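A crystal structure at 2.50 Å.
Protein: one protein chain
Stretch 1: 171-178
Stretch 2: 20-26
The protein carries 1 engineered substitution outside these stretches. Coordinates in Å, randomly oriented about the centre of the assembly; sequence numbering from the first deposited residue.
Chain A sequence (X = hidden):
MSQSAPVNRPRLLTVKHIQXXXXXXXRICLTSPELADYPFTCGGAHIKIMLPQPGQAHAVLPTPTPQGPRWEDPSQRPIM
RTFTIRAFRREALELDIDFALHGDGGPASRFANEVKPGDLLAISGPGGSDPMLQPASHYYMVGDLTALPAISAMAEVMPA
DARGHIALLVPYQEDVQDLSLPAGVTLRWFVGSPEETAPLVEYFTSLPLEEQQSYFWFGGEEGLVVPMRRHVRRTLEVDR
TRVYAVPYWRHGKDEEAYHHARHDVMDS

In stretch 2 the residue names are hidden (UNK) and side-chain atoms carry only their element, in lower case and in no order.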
# COMPACT_ATOMS: atom_id res chain seq x y z
N PRO A 171 12.09 -18.22 15.12
CA PRO A 171 12.82 -18.91 16.19
C PRO A 171 11.95 -19.68 17.18
O PRO A 171 12.44 -20.60 17.84
CB PRO A 171 13.56 -17.76 16.88
CG PRO A 171 12.67 -16.59 16.70
CD PRO A 171 12.05 -16.76 15.33
N TYR A 172 10.67 -19.32 17.31
CA TYR A 172 9.78 -19.98 18.24
C TYR A 172 8.38 -20.16 17.65
O TYR A 172 7.93 -19.36 16.82
CB TYR A 172 9.65 -19.21 19.56
CG TYR A 172 10.92 -19.07 20.36
CD1 TYR A 172 11.41 -20.14 21.11
CD2 TYR A 172 11.62 -17.87 20.41
CE1 TYR A 172 12.57 -20.02 21.87
CE2 TYR A 172 12.78 -17.74 21.16
CZ TYR A 172 13.24 -18.82 21.90
OH TYR A 172 14.39 -18.72 22.65
N GLN A 173 7.68 -21.18 18.14
CA GLN A 173 6.33 -21.49 17.67
C GLN A 173 5.35 -20.36 17.93
O GLN A 173 4.41 -20.19 17.15
CB GLN A 173 5.84 -22.80 18.33
CG GLN A 173 4.36 -23.12 18.12
CD GLN A 173 4.06 -23.72 16.71
OE1 GLN A 173 4.89 -24.44 16.13
NE2 GLN A 173 2.86 -23.42 16.17
N GLU A 174 5.55 -19.56 18.98
CA GLU A 174 4.60 -18.49 19.29
C GLU A 174 4.69 -17.30 18.34
O GLU A 174 3.82 -16.42 18.40
CB GLU A 174 4.80 -17.99 20.72
CG GLU A 174 4.32 -18.96 21.79
CD GLU A 174 5.37 -19.99 22.19
OE1 GLU A 174 5.19 -20.57 23.29
OE2 GLU A 174 6.36 -20.22 21.45
N ASP A 175 5.72 -17.23 17.49
CA ASP A 175 5.87 -16.14 16.55
C ASP A 175 5.26 -16.43 15.18
O ASP A 175 5.21 -15.54 14.33
CB ASP A 175 7.35 -15.76 16.44
CG ASP A 175 7.85 -15.06 17.72
OD1 ASP A 175 7.34 -13.95 18.01
OD2 ASP A 175 8.70 -15.63 18.45
N VAL A 176 4.76 -17.65 14.98
CA VAL A 176 3.85 -17.93 13.87
C VAL A 176 2.59 -17.10 14.06
O VAL A 176 2.03 -17.04 15.16
CB VAL A 176 3.53 -19.43 13.79
CG1 VAL A 176 2.44 -19.69 12.76
CG2 VAL A 176 4.78 -20.23 13.46
N GLN A 177 2.16 -16.44 13.00
CA GLN A 177 1.04 -15.54 13.11
C GLN A 177 0.20 -15.65 11.86
O GLN A 177 0.60 -16.26 10.87
CB GLN A 177 1.50 -14.09 13.33
CG GLN A 177 2.88 -13.80 12.81
CD GLN A 177 3.26 -12.32 12.94
OE1 GLN A 177 2.60 -11.44 12.38
NE2 GLN A 177 4.35 -12.06 13.68
N ASP A 178 -0.99 -15.08 11.91
CA ASP A 178 -1.84 -15.07 10.73
C ASP A 178 -1.29 -14.05 9.75
O ASP A 178 -0.85 -12.97 10.14
CB ASP A 178 -3.29 -14.77 11.10
CG ASP A 178 -3.84 -15.75 12.14
OD1 ASP A 178 -3.38 -16.92 12.16
OD2 ASP A 178 -4.74 -15.36 12.93
N UNK A 20 2.83 -5.72 20.65
CA UNK A 20 3.52 -6.97 20.35
C UNK A 20 2.58 -7.85 19.54
O UNK A 20 1.67 -8.48 20.08
o UNK A 20 5.81 -6.08 21.56
c UNK A 20 3.98 -7.64 21.64
c UNK A 20 5.32 -7.09 22.14
o UNK A 20 5.88 -7.66 23.11
N UNK A 21 2.78 -7.88 18.21
CA UNK A 21 1.92 -8.69 17.36
C UNK A 21 2.22 -10.16 17.57
O UNK A 21 1.37 -11.02 17.33
c UNK A 21 3.31 -8.89 15.34
c UNK A 21 2.05 -6.80 15.71
c UNK A 21 2.06 -8.30 15.87
N UNK A 22 3.40 -10.46 18.05
CA UNK A 22 3.81 -11.78 18.48
C UNK A 22 4.88 -11.52 19.52
O UNK A 22 5.32 -10.38 19.67
o UNK A 22 5.68 -12.40 17.01
c UNK A 22 4.30 -12.62 17.29
N UNK A 23 5.28 -12.54 20.29
CA UNK A 23 6.26 -12.28 21.37
C UNK A 23 7.60 -11.72 20.91
O UNK A 23 8.26 -11.02 21.68
c UNK A 23 4.66 -13.87 20.42
c UNK A 23 6.42 -13.66 22.01
c UNK A 23 5.11 -14.31 21.79
N UNK A 24 8.04 -12.01 19.68
CA UNK A 24 9.32 -11.50 19.18
C UNK A 24 9.17 -10.61 17.96
O UNK A 24 10.07 -10.53 17.13
c UNK A 24 11.78 -13.36 20.87
c UNK A 24 10.28 -12.65 18.88
n UNK A 24 9.85 -14.37 20.66
c UNK A 24 10.67 -13.42 20.09
n UNK A 24 11.62 -14.29 21.87
c UNK A 24 10.45 -14.88 21.72
N UNK A 25 8.03 -9.95 17.82
CA UNK A 25 7.82 -9.00 16.74
C UNK A 25 7.05 -7.82 17.33
O UNK A 25 5.89 -7.95 17.71
c UNK A 25 7.22 -8.79 14.29
c UNK A 25 8.68 -8.79 13.78
c UNK A 25 6.24 -9.18 13.19
c UNK A 25 7.08 -9.64 15.57
N UNK A 26 7.70 -6.67 17.40
CA UNK A 26 7.16 -5.53 18.13
C UNK A 26 6.89 -4.39 17.15
O UNK A 26 7.82 -3.89 16.52
c UNK A 26 8.88 -5.04 23.31
n UNK A 26 8.41 -5.87 24.23
n UNK A 26 10.15 -4.65 23.37
c UNK A 26 8.14 -5.10 19.23
n UNK A 26 8.09 -4.60 22.35
c UNK A 26 8.51 -3.71 21.27
c UNK A 26 7.63 -3.94 20.06

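Position 20 has four side-chain atoms: two carbons in a row, the second carrying two oxygens. None of them reaches stretch 1. A short chain ending in a carboxylate is aspartate, D20.

Position 21 has three side-chain carbons, one of which carries the other two. One of the two end carbons lies 3.7 Å from NE2 of Q177, a modest contact. The fork starts directly at CB, which is the mark of valine, V21. The end carbon near Q177 is CG2.

Position 22 has one carbon followed by one oxygen. That oxygen lies 2.5 Å from OD1 of D175, a very short distance. A single hydroxyl on CB makes this serine, S22. Its OG donates a hydrogen bond to OD1 of D175. The CA atoms of S22 and D175 are 5.2 Å apart, so the backbones come close here.

Position 23 has three carbons that close a ring onto the backbone N. A ring carbon lies 3.4 Å from O of E174. Only proline closes such a ring, so the residue is P23. The carbon near O of E174 is CD, and CG lies 3.8 Å from CB of E174. Its N is 3.4 Å from OD1 of D175, but it has no hydrogen to share.

Position 24 has one carbon and then a five-membered ring of three carbons and two nitrogens. A ring nitrogen lies 2.8 Å from OD2 of D175, and a ring carbon lies 3.5 Å from CD2 of Y172. This is the imidazole of histidine, H24. Its N donates to OD1 of D175 at 2.7 Å. Its ND1 donates to OD2 of D175, but the angle of 121° makes this bond weak. The carbon near Y172 is CE1. The two ring planes meet at 27° and are slid apart, so they barely overlap.

Position 25 has four carbons, forked at the second. A terminal carbon lies 3.5 Å from NE2 of Q177. This is leucine, L25, and that carbon is CD2.

Position 26 has three carbons, a nitrogen, and a carbon carrying two more nitrogens. It does not touch stretch 1. This guanidinium group identifies arginine, R26. Its NE forms a salt bridge with OD1 of D20 at 2.8 Å, within its own stretch.

The contact centres on the carboxylate of D175. A type I turn from S22 to L25 places the OG of S22 and the N of H24 so that both donate to OD1, while OD2 takes the weaker bond from the imidazole. The buried aspartate is thus held by three donors from the turn. Around it, Y172 packs against H24, E174 against P23, and Q177 against V21 and L25.

Stretch 2 20-26: DVSPHLR
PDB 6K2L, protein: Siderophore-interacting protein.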